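Local coordinates for protein beta-fructofuranosidase (Arthrobacter, PDB 3WPU) that belongs to the levansucrase/invertase family of the beta-fructosidase clan, enzymes built on a five-bladed beta-propeller, at residues A[231-236]-A[324-329]; A[196-201]-A[240-245]; A[258-263]-A[310-315]. All blocks are in the same frame, centred on the assembly; numbering follows the deposited sequence.

Contact 1: residues A[231-236]-A[324-329]; sequences TYYQTG and LPPILS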
ATOM      1  N   THR A 231      -8.869  22.512   2.809  1.00 13.27           N
ATOM      2  CA  THR A 231     -10.310  22.344   2.983  1.00 13.08           C
ATOM      3  C   THR A 231     -10.692  20.876   3.148  1.00 12.35           C
ATOM      4  O   THR A 231     -11.487  20.544   4.025  1.00 12.95           O
ATOM      5  CB  THR A 231     -11.076  22.973   1.800  1.00 13.98           C
ATOM      6  OG1 THR A 231     -10.792  24.372   1.769  1.00 16.11           O
ATOM      7  CG2 THR A 231     -12.565  22.793   1.963  1.00 14.64           C
ATOM      8  N   TYR A 232     -10.113  20.002   2.323  1.00 11.59           N
ATOM      9  CA  TYR A 232     -10.310  18.560   2.442  1.00 11.17           C
ATOM     10  C   TYR A 232      -9.123  17.867   3.126  1.00 10.71           C
ATOM     11  O   TYR A 232      -9.322  16.963   3.919  1.00 10.98           O
ATOM     12  CB  TYR A 232     -10.492  17.935   1.062  1.00 11.49           C
ATOM     13  CG  TYR A 232     -11.707  18.438   0.292  1.00 12.10           C
ATOM     14  CD1 TYR A 232     -12.939  18.572   0.903  1.00 12.54           C
ATOM     15  CD2 TYR A 232     -11.612  18.700  -1.038  1.00 13.27           C
ATOM     16  CE1 TYR A 232     -14.044  18.999   0.193  1.00 13.44           C
ATOM     17  CE2 TYR A 232     -12.714  19.131  -1.754  1.00 13.73           C
ATOM     18  CZ  TYR A 232     -13.920  19.278  -1.119  1.00 13.13           C
ATOM     19  OH  TYR A 232     -15.056  19.705  -1.836  1.00 14.97           O
ATOM     20  N   TYR A 233      -7.916  18.275   2.760  1.00  9.98           N
ATOM     21  CA  TYR A 233      -6.690  17.605   3.244  1.00  9.98           C
ATOM     22  C   TYR A 233      -5.850  18.609   3.986  1.00 10.40           C
ATOM     23  O   TYR A 233      -5.591  19.724   3.500  1.00 10.62           O
ATOM     24  CB  TYR A 233      -5.970  16.898   2.070  1.00 10.03           C
ATOM     25  CG  TYR A 233      -6.945  16.045   1.354  1.00 10.01           C
ATOM     26  CD1 TYR A 233      -7.479  14.916   1.955  1.00 10.21           C
ATOM     27  CD2 TYR A 233      -7.476  16.446   0.129  1.00 10.22           C
ATOM     28  CE1 TYR A 233      -8.436  14.149   1.348  1.00 10.48           C
ATOM     29  CE2 TYR A 233      -8.438  15.692  -0.498  1.00 10.10           C
ATOM     30  CZ  TYR A 233      -8.952  14.570   0.114  1.00 10.36           C
ATOM     31  OH  TYR A 233      -9.960  13.845  -0.466  1.00 10.42           O
ATOM     32  N   GLN A 234      -5.457  18.214   5.201  1.00 10.45           N
ATOM     33  CA  GLN A 234      -4.714  19.065   6.114  1.00 11.08           C
ATOM     34  C   GLN A 234      -3.367  19.526   5.532  1.00 11.24           C
ATOM     35  O   GLN A 234      -2.684  18.766   4.855  1.00 10.77           O
ATOM     36  CB  GLN A 234      -4.449  18.291   7.401  1.00 11.63           C
ATOM     37  CG  GLN A 234      -4.030  19.159   8.565  1.00 11.90           C
ATOM     38  CD  GLN A 234      -3.665  18.348   9.792  1.00 12.54           C
ATOM     39  OE1 GLN A 234      -2.858  17.432   9.705  1.00 12.34           O
ATOM     40  NE2 GLN A 234      -4.282  18.676  10.947  1.00 12.86           N
ATOM     41  N   THR A 235      -3.006  20.779   5.806  1.00 11.63           N
ATOM     42  CA  THR A 235      -1.764  21.356   5.304  1.00 11.95           C
ATOM     43  C   THR A 235      -0.721  21.499   6.417  1.00 11.79           C
ATOM     44  O   THR A 235      -1.023  21.336   7.593  1.00 12.18           O
ATOM     45  CB  THR A 235      -1.971  22.772   4.774  1.00 12.02           C
ATOM     46  OG1 THR A 235      -2.375  23.603   5.867  1.00 12.44           O
ATOM     47  CG2 THR A 235      -3.022  22.805   3.664  1.00 12.19           C
ATOM     48  N   GLY A 236       0.495  21.866   6.027  1.00 12.43           N
ATOM     49  CA  GLY A 236       1.584  22.105   6.986  1.00 12.60           C
ATOM     50  C   GLY A 236       1.303  23.294   7.915  1.00 13.30           C
ATOM     51  O   GLY A 236       1.741  23.321   9.060  1.00 13.24           O
ATOM     52  N   LEU A 324     -11.256  15.567  -4.741  1.00 10.50           N
ATOM     53  CA  LEU A 324     -12.634  15.320  -4.353  1.00 10.84           C
ATOM     54  C   LEU A 324     -12.674  15.159  -2.832  1.00 10.41           C
ATOM     55  O   LEU A 324     -11.609  15.040  -2.186  1.00  9.97           O
ATOM     56  CB  LEU A 324     -13.173  14.078  -5.063  1.00 11.60           C
ATOM     57  CG  LEU A 324     -13.222  14.161  -6.589  1.00 11.95           C
ATOM     58  CD1 LEU A 324     -13.651  12.851  -7.224  1.00 12.54           C
ATOM     59  CD2 LEU A 324     -14.137  15.290  -7.061  1.00 12.23           C
ATOM     60  N   PRO A 325     -13.877  15.155  -2.235  1.00  9.77           N
ATOM     61  CA  PRO A 325     -13.910  15.090  -0.753  1.00 10.00           C
ATOM     62  C   PRO A 325     -13.333  13.756  -0.220  1.00  9.33           C
ATOM     63  O   PRO A 325     -13.313  12.751  -0.917  1.00  8.63           O
ATOM     64  CB  PRO A 325     -15.399  15.280  -0.435  1.00  9.93           C
ATOM     65  CG  PRO A 325     -15.920  16.086  -1.620  1.00 10.02           C
ATOM     66  CD  PRO A 325     -15.205  15.499  -2.800  1.00 10.29           C
ATOM     67  N   PRO A 326     -12.811  13.747   1.017  1.00 10.12           N
ATOM     68  CA  PRO A 326     -12.295  12.477   1.509  1.00 10.02           C
ATOM     69  C   PRO A 326     -13.330  11.351   1.532  1.00 10.16           C
ATOM     70  O   PRO A 326     -14.543  11.592   1.753  1.00 10.18           O
ATOM     71  CB  PRO A 326     -11.845  12.802   2.958  1.00 10.17           C
ATOM     72  CG  PRO A 326     -11.858  14.278   3.089  1.00 10.68           C
ATOM     73  CD  PRO A 326     -12.800  14.811   2.036  1.00 10.31           C
ATOM     74  N   ILE A 327     -12.892  10.139   1.261  1.00  9.71           N
ATOM     75  CA  ILE A 327     -13.815   8.977   1.314  1.00  9.64           C
ATOM     76  C   ILE A 327     -13.889   8.269   2.651  1.00 10.31           C
ATOM     77  O   ILE A 327     -14.886   7.579   2.927  1.00 11.30           O
ATOM     78  CB  ILE A 327     -13.578   7.947   0.177  1.00  9.37           C
ATOM     79  CG1 ILE A 327     -12.119   7.454   0.154  1.00  9.56           C
ATOM     80  CG2 ILE A 327     -13.942   8.547  -1.176  1.00  9.61           C
ATOM     81  CD1 ILE A 327     -11.882   6.276  -0.772  1.00  9.87           C
ATOM     82  N   LEU A 328     -12.849   8.393   3.478  1.00 10.16           N
ATOM     83  CA  LEU A 328     -12.857   7.814   4.818  1.00 10.44           C
ATOM     84  C   LEU A 328     -12.108   8.748   5.767  1.00  9.98           C
ATOM     85  O   LEU A 328     -11.085   9.349   5.384  1.00  9.95           O
ATOM     86  CB  LEU A 328     -12.187   6.445   4.809  1.00 10.95           C
ATOM     87  CG  LEU A 328     -12.182   5.689   6.143  1.00 11.52           C
ATOM     88  CD1 LEU A 328     -13.542   5.063   6.414  1.00 11.86           C
ATOM     89  CD2 LEU A 328     -11.058   4.662   6.227  1.00 12.62           C
ATOM     90  N   SER A 329     -12.680   8.967   6.938  1.00  9.34           N
ATOM     91  CA  SER A 329     -11.997   9.692   8.021  1.00  9.79           C
ATOM     92  C   SER A 329     -11.943   8.814   9.233  1.00  9.31           C
ATOM     93  O   SER A 329     -12.857   8.019   9.479  1.00  9.07           O
ATOM     94  CB  SER A 329     -12.695  11.003   8.382  1.00 10.25           C
ATOM     95  OG  SER A 329     -14.057  10.805   8.774  1.00 10.46           O
TER

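Contact 2: residues A[196-201]-A[240-245]; sequences YDPRIA and EFFNFR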
ATOM      1  N   TYR A 196       7.619  20.371   6.273  1.00 11.99           N
ATOM      2  CA  TYR A 196       8.000  19.644   5.073  1.00 10.92           C
ATOM      3  C   TYR A 196       6.915  19.766   4.001  1.00 11.24           C
ATOM      4  O   TYR A 196       5.806  20.236   4.266  1.00 11.77           O
ATOM      5  CB  TYR A 196       8.356  18.201   5.380  1.00 11.01           C
ATOM      6  CG  TYR A 196       7.216  17.199   5.477  1.00 10.77           C
ATOM      7  CD1 TYR A 196       7.343  15.951   4.896  1.00 10.61           C
ATOM      8  CD2 TYR A 196       6.009  17.505   6.125  1.00 10.73           C
ATOM      9  CE1 TYR A 196       6.346  15.014   4.981  1.00 11.05           C
ATOM     10  CE2 TYR A 196       4.994  16.581   6.221  1.00 10.71           C
ATOM     11  CZ  TYR A 196       5.142  15.346   5.607  1.00 10.90           C
ATOM     12  OH  TYR A 196       4.149  14.407   5.710  1.00 10.95           O
ATOM     13  N   ASP A 197       7.278  19.325   2.807  1.00 10.89           N
ATOM     14  CA  ASP A 197       6.490  19.596   1.602  1.00 11.13           C
ATOM     15  C   ASP A 197       6.411  18.331   0.772  1.00 10.65           C
ATOM     16  O   ASP A 197       7.229  18.117  -0.115  1.00 10.58           O
ATOM     17  CB  ASP A 197       7.132  20.733   0.825  1.00 11.50           C
ATOM     18  CG  ASP A 197       6.263  21.259  -0.306  1.00 12.41           C
ATOM     19  OD1 ASP A 197       5.269  20.630  -0.689  1.00 13.01           O
ATOM     20  OD2 ASP A 197       6.641  22.310  -0.852  1.00 13.82           O
ATOM     21  N   PRO A 198       5.416  17.478   1.079  1.00 10.96           N
ATOM     22  CA  PRO A 198       5.152  16.270   0.319  1.00 10.33           C
ATOM     23  C   PRO A 198       4.135  16.549  -0.773  1.00 10.52           C
ATOM     24  O   PRO A 198       3.069  17.094  -0.488  1.00 10.74           O
ATOM     25  CB  PRO A 198       4.542  15.341   1.351  1.00 10.61           C
ATOM     26  CG  PRO A 198       3.850  16.235   2.330  1.00 10.85           C
ATOM     27  CD  PRO A 198       4.547  17.582   2.269  1.00 10.91           C
ATOM     28  N   ARG A 199       4.437  16.116  -1.987  1.00  9.79           N
ATOM     29  CA  ARG A 199       3.527  16.333  -3.125  1.00 10.13           C
ATOM     30  C   ARG A 199       3.301  15.056  -3.883  1.00 10.48           C
ATOM     31  O   ARG A 199       4.206  14.221  -3.997  1.00 11.15           O
ATOM     32  CB  ARG A 199       4.080  17.392  -4.049  1.00 10.40           C
ATOM     33  CG  ARG A 199       4.377  18.701  -3.328  1.00 11.05           C
ATOM     34  CD  ARG A 199       4.710  19.822  -4.281  1.00 11.56           C
ATOM     35  NE  ARG A 199       5.138  21.022  -3.571  1.00 12.52           N
ATOM     36  CZ  ARG A 199       5.541  22.138  -4.173  1.00 13.60           C
ATOM     37  NH1 ARG A 199       5.486  22.247  -5.492  1.00 14.82           N
ATOM     38  NH2 ARG A 199       5.973  23.159  -3.453  1.00 14.36           N
ATOM     39  N   ILE A 200       2.109  14.918  -4.471  1.00  9.99           N
ATOM     40  CA  ILE A 200       1.828  13.774  -5.311  1.00 10.28           C
ATOM     41  C   ILE A 200       2.262  14.174  -6.715  1.00 10.37           C
ATOM     42  O   ILE A 200       1.874  15.230  -7.225  1.00 10.35           O
ATOM     43  CB  ILE A 200       0.339  13.355  -5.226  1.00 10.41           C
ATOM     44  CG1 ILE A 200       0.076  12.752  -3.852  1.00 10.63           C
ATOM     45  CG2 ILE A 200      -0.002  12.385  -6.341  1.00 10.39           C
ATOM     46  CD1 ILE A 200      -1.364  12.493  -3.511  1.00 10.53           C
ATOM     47  N   ALA A 201       3.100  13.340  -7.306  1.00 10.46           N
ATOM     48  CA  ALA A 201       3.809  13.649  -8.537  1.00 10.22           C
ATOM     49  C   ALA A 201       3.772  12.481  -9.494  1.00 10.05           C
ATOM     50  O   ALA A 201       3.462  11.348  -9.108  1.00  9.81           O
ATOM     51  CB  ALA A 201       5.257  14.010  -8.227  1.00 10.65           C
ATOM     52  N   GLU A 240       2.262  20.900  11.356  1.00 14.80           N
ATOM     53  CA  GLU A 240       3.615  20.788  10.864  1.00 16.68           C
ATOM     54  C   GLU A 240       3.964  19.391  10.361  1.00 15.33           C
ATOM     55  O   GLU A 240       4.815  19.225   9.490  1.00 14.60           O
ATOM     56  CB  GLU A 240       4.543  21.151  12.036  1.00 18.83           C
ATOM     57  CG  GLU A 240       6.004  20.927  11.814  1.00 23.04           C
ATOM     58  CD  GLU A 240       6.829  21.694  12.826  1.00 24.58           C
ATOM     59  OE1 GLU A 240       6.328  21.963  13.943  1.00 24.45           O
ATOM     60  OE2 GLU A 240       7.973  22.034  12.476  1.00 29.70           O
ATOM     61  N   PHE A 241       3.334  18.395  10.965  1.00 15.21           N
ATOM     62  CA  PHE A 241       3.608  16.991  10.683  1.00 15.68           C
ATOM     63  C   PHE A 241       2.420  16.303  10.046  1.00 13.77           C
ATOM     64  O   PHE A 241       2.231  15.085  10.196  1.00 13.18           O
ATOM     65  CB  PHE A 241       4.023  16.294  11.961  1.00 17.76           C
ATOM     66  CG  PHE A 241       5.263  16.882  12.565  1.00 20.30           C
ATOM     67  CD1 PHE A 241       6.473  16.816  11.884  1.00 22.28           C
ATOM     68  CD2 PHE A 241       5.218  17.544  13.783  1.00 23.00           C
ATOM     69  CE1 PHE A 241       7.627  17.379  12.418  1.00 23.31           C
ATOM     70  CE2 PHE A 241       6.368  18.104  14.331  1.00 22.98           C
ATOM     71  CZ  PHE A 241       7.570  18.023  13.642  1.00 23.43           C
ATOM     72  N   PHE A 242       1.668  17.072   9.265  1.00 12.89           N
ATOM     73  CA  PHE A 242       0.588  16.535   8.456  1.00 12.08           C
ATOM     74  C   PHE A 242       1.049  15.410   7.544  1.00 11.71           C
ATOM     75  O   PHE A 242       2.199  15.385   7.128  1.00 11.94           O
ATOM     76  CB  PHE A 242      -0.064  17.638   7.601  1.00 11.91           C
ATOM     77  CG  PHE A 242       0.751  18.089   6.401  1.00 12.24           C
ATOM     78  CD1 PHE A 242       0.272  17.866   5.114  1.00 12.48           C
ATOM     79  CD2 PHE A 242       1.963  18.777   6.541  1.00 12.44           C
ATOM     80  CE1 PHE A 242       0.969  18.319   4.013  1.00 12.33           C
ATOM     81  CE2 PHE A 242       2.683  19.207   5.436  1.00 12.40           C
ATOM     82  CZ  PHE A 242       2.184  18.985   4.163  1.00 12.63           C
ATOM     83  N   ASN A 243       0.129  14.493   7.247  1.00 10.95           N
ATOM     84  CA  ASN A 243       0.336  13.385   6.331  1.00 10.34           C
ATOM     85  C   ASN A 243      -0.306  13.666   4.991  1.00 10.53           C
ATOM     86  O   ASN A 243      -1.426  14.151   4.939  1.00 10.19           O
ATOM     87  CB  ASN A 243      -0.288  12.125   6.931  1.00 10.70           C
ATOM     88  CG  ASN A 243       0.279  11.805   8.300  1.00 11.75           C
ATOM     89  OD1 ASN A 243      -0.419  11.826   9.322  1.00 14.31           O
ATOM     90  ND2 ASN A 243       1.535  11.499   8.317  1.00 10.90           N
ATOM     91  N   PHE A 244       0.401  13.334   3.920  1.00 10.46           N
ATOM     92  CA  PHE A 244      -0.109  13.557   2.541  1.00  9.60           C
ATOM     93  C   PHE A 244       0.798  12.778   1.620  1.00  9.59           C
ATOM     94  O   PHE A 244       1.932  13.177   1.381  1.00  9.64           O
ATOM     95  CB  PHE A 244      -0.144  15.044   2.167  1.00  9.55           C
ATOM     96  CG  PHE A 244      -0.837  15.304   0.854  1.00  9.44           C
ATOM     97  CD1 PHE A 244      -2.210  15.451   0.796  1.00  9.44           C
ATOM     98  CD2 PHE A 244      -0.099  15.407  -0.312  1.00  9.82           C
ATOM     99  CE1 PHE A 244      -2.836  15.642  -0.432  1.00  9.53           C
ATOM    100  CE2 PHE A 244      -0.716  15.630  -1.525  1.00  9.78           C
ATOM    101  CZ  PHE A 244      -2.088  15.749  -1.577  1.00  9.73           C
ATOM    102  N   ARG A 245       0.360  11.603   1.210  1.00  9.29           N
ATOM    103  CA  ARG A 245       1.222  10.697   0.448  1.00  9.23           C
ATOM    104  C   ARG A 245       0.498   9.484  -0.089  1.00  9.41           C
ATOM    105  O   ARG A 245      -0.686   9.277   0.208  1.00  9.36           O
ATOM    106  CB  ARG A 245       2.406  10.229   1.352  1.00  9.30           C
ATOM    107  CG  ARG A 245       2.012   9.528   2.634  1.00 10.27           C
ATOM    108  CD  ARG A 245       3.282   9.091   3.375  1.00 10.64           C
ATOM    109  NE  ARG A 245       2.997   8.529   4.680  1.00 11.31           N
ATOM    110  CZ  ARG A 245       2.791   9.209   5.800  1.00 11.95           C
ATOM    111  NH1 ARG A 245       2.874  10.533   5.837  1.00 12.03           N
ATOM    112  NH2 ARG A 245       2.557   8.550   6.926  1.00 13.92           N
TER
HETATM  113  O   HOH W   1       3.264  12.628   3.778  1.00  8.55           O
HETATM  114  O   HOH W   2       7.493  18.966   8.918  1.00 15.98           O

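Contact 3: residues A[258-263]-A[310-315]; sequences ETFMVF and LAKAKN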
ATOM      1  N   GLU A 258     -12.976   6.958 -16.664  1.00 19.53           N
ATOM      2  CA  GLU A 258     -12.455   7.963 -15.756  1.00 17.83           C
ATOM      3  C   GLU A 258     -11.331   7.325 -14.964  1.00 14.86           C
ATOM      4  O   GLU A 258     -11.302   6.119 -14.835  1.00 14.47           O
ATOM      5  CB  GLU A 258     -13.544   8.440 -14.808  1.00 20.55           C
ATOM      6  CG  GLU A 258     -14.662   9.164 -15.540  1.00 23.91           C
ATOM      7  CD  GLU A 258     -15.692   9.763 -14.616  1.00 28.76           C
ATOM      8  OE1 GLU A 258     -15.907   9.223 -13.508  1.00 29.33           O
ATOM      9  OE2 GLU A 258     -16.299  10.788 -15.017  1.00 34.43           O
ATOM     10  N   THR A 259     -10.391   8.142 -14.512  1.00 12.71           N
ATOM     11  CA  THR A 259      -9.317   7.653 -13.625  1.00 11.78           C
ATOM     12  C   THR A 259      -9.386   8.362 -12.288  1.00 10.66           C
ATOM     13  O   THR A 259      -9.415   9.601 -12.222  1.00 10.87           O
ATOM     14  CB  THR A 259      -7.923   7.828 -14.252  1.00 11.73           C
ATOM     15  OG1 THR A 259      -7.895   7.165 -15.526  1.00 12.97           O
ATOM     16  CG2 THR A 259      -6.817   7.213 -13.332  1.00 11.64           C
ATOM     17  N   PHE A 260      -9.332   7.567 -11.215  1.00 10.63           N
ATOM     18  CA  PHE A 260      -9.344   8.089  -9.857  1.00 10.14           C
ATOM     19  C   PHE A 260      -8.058   7.726  -9.165  1.00  9.73           C
ATOM     20  O   PHE A 260      -7.282   6.933  -9.673  1.00  9.95           O
ATOM     21  CB  PHE A 260     -10.519   7.545  -9.056  1.00 10.31           C
ATOM     22  CG  PHE A 260     -11.844   8.040  -9.553  1.00 11.05           C
ATOM     23  CD1 PHE A 260     -12.355   9.235  -9.079  1.00 11.40           C
ATOM     24  CD2 PHE A 260     -12.553   7.313 -10.480  1.00 11.62           C
ATOM     25  CE1 PHE A 260     -13.573   9.721  -9.551  1.00 11.94           C
ATOM     26  CE2 PHE A 260     -13.773   7.792 -10.951  1.00 11.41           C
ATOM     27  CZ  PHE A 260     -14.268   8.980 -10.478  1.00 11.74           C
ATOM     28  N   MET A 261      -7.861   8.364  -8.024  1.00  9.43           N
ATOM     29  CA  MET A 261      -6.700   8.119  -7.163  1.00  9.42           C
ATOM     30  C   MET A 261      -7.151   8.201  -5.722  1.00  9.60           C
ATOM     31  O   MET A 261      -7.896   9.099  -5.352  1.00  9.46           O
ATOM     32  CB  MET A 261      -5.648   9.196  -7.439  1.00  9.58           C
ATOM     33  CG  MET A 261      -4.404   9.197  -6.517  1.00  9.97           C
ATOM     34  SD  MET A 261      -3.519  10.762  -6.630  1.00 10.44           S
ATOM     35  CE  MET A 261      -2.973  10.780  -8.335  1.00 10.38           C
ATOM     36  N   VAL A 262      -6.636   7.297  -4.888  1.00  9.71           N
ATOM     37  CA  VAL A 262      -6.712   7.461  -3.455  1.00  9.56           C
ATOM     38  C   VAL A 262      -5.318   7.682  -2.903  1.00  9.37           C
ATOM     39  O   VAL A 262      -4.308   7.361  -3.543  1.00  9.18           O
ATOM     40  CB  VAL A 262      -7.435   6.296  -2.711  1.00  9.54           C
ATOM     41  CG1 VAL A 262      -8.915   6.267  -3.090  1.00  9.52           C
ATOM     42  CG2 VAL A 262      -6.812   4.958  -3.000  1.00  9.60           C
ATOM     43  N   PHE A 263      -5.297   8.319  -1.747  1.00  9.16           N
ATOM     44  CA  PHE A 263      -4.052   8.665  -1.090  1.00  8.89           C
ATOM     45  C   PHE A 263      -4.343   8.921   0.382  1.00  8.77           C
ATOM     46  O   PHE A 263      -5.486   9.076   0.783  1.00  8.65           O
ATOM     47  CB  PHE A 263      -3.434   9.920  -1.737  1.00  8.80           C
ATOM     48  CG  PHE A 263      -4.384  11.076  -1.825  1.00  8.82           C
ATOM     49  CD1 PHE A 263      -4.481  11.989  -0.791  1.00  9.27           C
ATOM     50  CD2 PHE A 263      -5.199  11.225  -2.919  1.00  9.15           C
ATOM     51  CE1 PHE A 263      -5.380  13.023  -0.832  1.00  9.50           C
ATOM     52  CE2 PHE A 263      -6.112  12.267  -2.967  1.00  9.40           C
ATOM     53  CZ  PHE A 263      -6.193  13.167  -1.934  1.00  9.14           C
ATOM     54  N   LEU A 310      -9.576  11.201  -2.139  1.00  9.16           N
ATOM     55  CA  LEU A 310      -9.927  10.796  -3.496  1.00  9.24           C
ATOM     56  C   LEU A 310      -9.630  11.988  -4.421  1.00  9.20           C
ATOM     57  O   LEU A 310      -9.815  13.161  -4.031  1.00  9.55           O
ATOM     58  CB  LEU A 310     -11.418  10.450  -3.589  1.00  9.43           C
ATOM     59  CG  LEU A 310     -11.872   9.806  -4.903  1.00  9.76           C
ATOM     60  CD1 LEU A 310     -11.281   8.424  -5.143  1.00 10.01           C
ATOM     61  CD2 LEU A 310     -13.400   9.754  -4.961  1.00  9.65           C
ATOM     62  N   ALA A 311      -9.133  11.681  -5.612  1.00  9.76           N
ATOM     63  CA  ALA A 311      -8.926  12.674  -6.659  1.00 10.29           C
ATOM     64  C   ALA A 311      -9.327  12.048  -7.980  1.00 10.63           C
ATOM     65  O   ALA A 311      -9.353  10.820  -8.139  1.00  9.73           O
ATOM     66  CB  ALA A 311      -7.490  13.163  -6.710  1.00 10.68           C
ATOM     67  N   LYS A 312      -9.671  12.913  -8.925  1.00 11.31           N
ATOM     68  CA  LYS A 312     -10.075  12.505 -10.252  1.00 12.58           C
ATOM     69  C   LYS A 312      -9.220  13.208 -11.309  1.00 11.48           C
ATOM     70  O   LYS A 312      -8.973  14.417 -11.218  1.00 11.66           O
ATOM     71  CB  LYS A 312     -11.543  12.852 -10.452  1.00 13.83           C
ATOM     72  CG  LYS A 312     -12.084  12.468 -11.811  1.00 16.27           C
ATOM     73  CD  LYS A 312     -13.532  12.922 -11.921  1.00 18.70           C
ATOM     74  CE  LYS A 312     -14.079  12.539 -13.277  1.00 21.64           C
ATOM     75  NZ  LYS A 312     -15.553  12.725 -13.372  1.00 24.38           N
ATOM     76  N   ALA A 313      -8.778  12.438 -12.305  1.00 12.40           N
ATOM     77  CA  ALA A 313      -7.944  12.975 -13.401  1.00 12.86           C
ATOM     78  C   ALA A 313      -8.817  13.833 -14.322  1.00 14.11           C
ATOM     79  O   ALA A 313     -10.001  13.505 -14.585  1.00 14.29           O
ATOM     80  CB  ALA A 313      -7.292  11.855 -14.185  1.00 13.23           C
ATOM     81  N   LYS A 314      -8.242  14.937 -14.774  1.00 14.87           N
ATOM     82  CA  LYS A 314      -8.965  15.867 -15.655  1.00 17.08           C
ATOM     83  C   LYS A 314      -8.591  15.666 -17.117  1.00 18.07           C
ATOM     84  O   LYS A 314      -9.243  16.219 -18.007  1.00 19.09           O
ATOM     85  CB  LYS A 314      -8.680  17.301 -15.226  1.00 18.84           C
ATOM     86  CG  LYS A 314      -9.052  17.580 -13.777  1.00 21.51           C
ATOM     87  CD  LYS A 314      -9.213  19.067 -13.491  1.00 25.15           C
ATOM     88  CE  LYS A 314      -7.900  19.820 -13.408  1.00 28.41           C
ATOM     89  NZ  LYS A 314      -8.165  21.294 -13.314  1.00 30.74           N
ATOM     90  N   ASN A 315      -7.536  14.907 -17.386  1.00 17.42           N
ATOM     91  CA  ASN A 315      -7.133  14.627 -18.777  1.00 17.76           C
ATOM     92  C   ASN A 315      -6.676  13.188 -18.964  1.00 18.98           C
ATOM     93  O   ASN A 315      -6.455  12.469 -17.979  1.00 18.49           O
ATOM     94  CB  ASN A 315      -6.091  15.646 -19.279  1.00 17.24           C
ATOM     95  CG  ASN A 315      -4.804  15.646 -18.472  1.00 17.71           C
ATOM     96  OD1 ASN A 315      -4.525  14.725 -17.738  1.00 18.22           O
ATOM     97  ND2 ASN A 315      -4.014  16.694 -18.620  1.00 17.48           N
TER
HETATM   98  O   HOH W   3     -10.956  10.978 -15.110  1.00 17.43           O

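Contact 1: residues A[231-236]-A[324-329]
Two consecutive tyrosines, Tyr232 and Tyr233, close on the Leu324-Pro325-Pro326 run by different means, the first with the face of its ring and the second with its hydroxyl. They tie the long loop between strands 213-226 and 245-250 of the beta-propeller to strand 321-331 of a blade, just before that strand turns a corner at Ile327. The Tyr232 ring lies over the backbone of the strand: Pro325 CA sits 3.9 Å from the ring centroid and 8° off the ring normal, a CH-pi contact. Tyr232 and the Pro325 ring run side by side, which leaves Tyr232 OH 3.7 Å from Pro325 CG. Pro326 instead crosses Tyr232 at about a right angle, its CD packing against Tyr232 CD1. Tyr233 slides past Pro326 in the opposite direction, with CE1 3.8 Å from Pro326 CG, while Tyr232 CB lies over one face of its ring, toward the rim. Its hydroxyl donates to Leu324 O and probably also accepts from Leu310 N, so that this hydroxyl joins the adjacent strands 321-331 and 305-313. The Asp229 carboxylate accepts the N-H groups of Tyr232 and Tyr233. Beyond the prolines, Ile327 and Leu328 form a classic beta bulge opposite Val308. The bond from Tyr233 OH to Leu324 O is 2.7 Å long, its donor tilted 20° from the carbonyl plane.

Contact 2: residues A[196-201]-A[240-245]
Residues 196-200 and 240-245 run in directions 23° apart, and the nearest CA pair, Pro198 with Phe244, is still 6.3 Å apart; side chains and waters bridge them. The start of propeller strand 197-210 here meets the loop that leads into strand 245-250. Tyr196 CG sits between the backbone N and the carbonyl carbon (chi1 84°), and from there the ring edge points to the face of Phe242 in an offset edge-to-face pair, centroids 5.2 Å apart and planes at 63°. Pro198 and Phe242 meet tip to tip, Pro198 CD lying 3.3 Å from Phe242 CZ, a tight contact, while the same CD lies over the centre of one face of the Tyr196 ring. Farther along, Ile200 crosses Phe244 at about a right angle and sets its CD1 against Phe244 CE2. On the strand's other side Arg199 grips Asp197 side-on through NE and NH2, and it is also paired with Asp224 and Glu153. One water donates to Tyr196 OH and accepts from Phe244 N and Arg245 NH1; a glycerol lies about 4 Å from the Arg245 side chain. Tyr196 OH in turn donates to Phe242 O at 2.6 Å, in the carbonyl plane.

Contact 3: residues A[258-263]-A[310-315]
Lys312 NZ is held by two carboxylates, Glu258 OE2 across the contact and Glu21 OE2 from another part of the chain. The first is a salt bridge of 2.6 Å in which the ammonium approaches from above the carboxylate plane, 62° out of it. It lies at one end of an antiparallel pairing between strands 260-266 and 305-313, the two middle strands of a propeller blade, flanked by strands 245-250 and 321-331. Met261 and Ala311 form the hydrogen-bonded pair: Met261 N to Ala311 O and Ala311 N to Met261 O both measure 2.9 Å. Phe260 with Lys312 and Val262 with Leu310 are the non-hydrogen-bonded pairs on either side, and there the CA-H groups of Phe260 and Leu310 lean on Ala311 O and Met261 O.

One face of the sheet carries Phe260, Val262, Leu310 and Lys312. The Lys312 chain is extended throughout, with CG anti to the backbone N (chi1 -180°), and runs alongside Phe260: CB lies 3.8 Å from Phe260 CE1, CG and CD pass the same ring atom, and the extended chain ends at Glu258. Leu310 sends CD1 to Val262 CG1, the two side chains crossing at a slant. Met261 and Ala311 face the other way, where Ile200 packs against Met261. Phe263 brings CE2 within 4.1 Å of Ala311 CB, and its ring also meets those of Tyr233, edge to face, and Phe244.

At the outer end of the ladder a water accepts from Thr259 N and donates to Ala313 O. Beside it Ala313 N reaches Thr259 O over 2.9 Å, with an N-H...O angle of 176°.

Overall arrangement
All three contacts are largely buried, but they join different kinds of element. Contact 3 pairs two strands within one blade by main-chain hydrogen bonds, with its ion pair at the partly exposed end; contacts 1 and 2 fasten one long loop, between strands 213-226 and 245-250, to two different sheets, mainly through aromatic rings, prolines and a tyrosine hydroxyl on a carbonyl. Contacts 1 and 3 share a sheet, since strands 321-331 and 305-313 are neighbours in it and Leu324 N probably bonds to Leu310 O. Phe263 of contact 3 touches residues of both other contacts, while Phe242 of contact 2 packs on the backbone of 234-236.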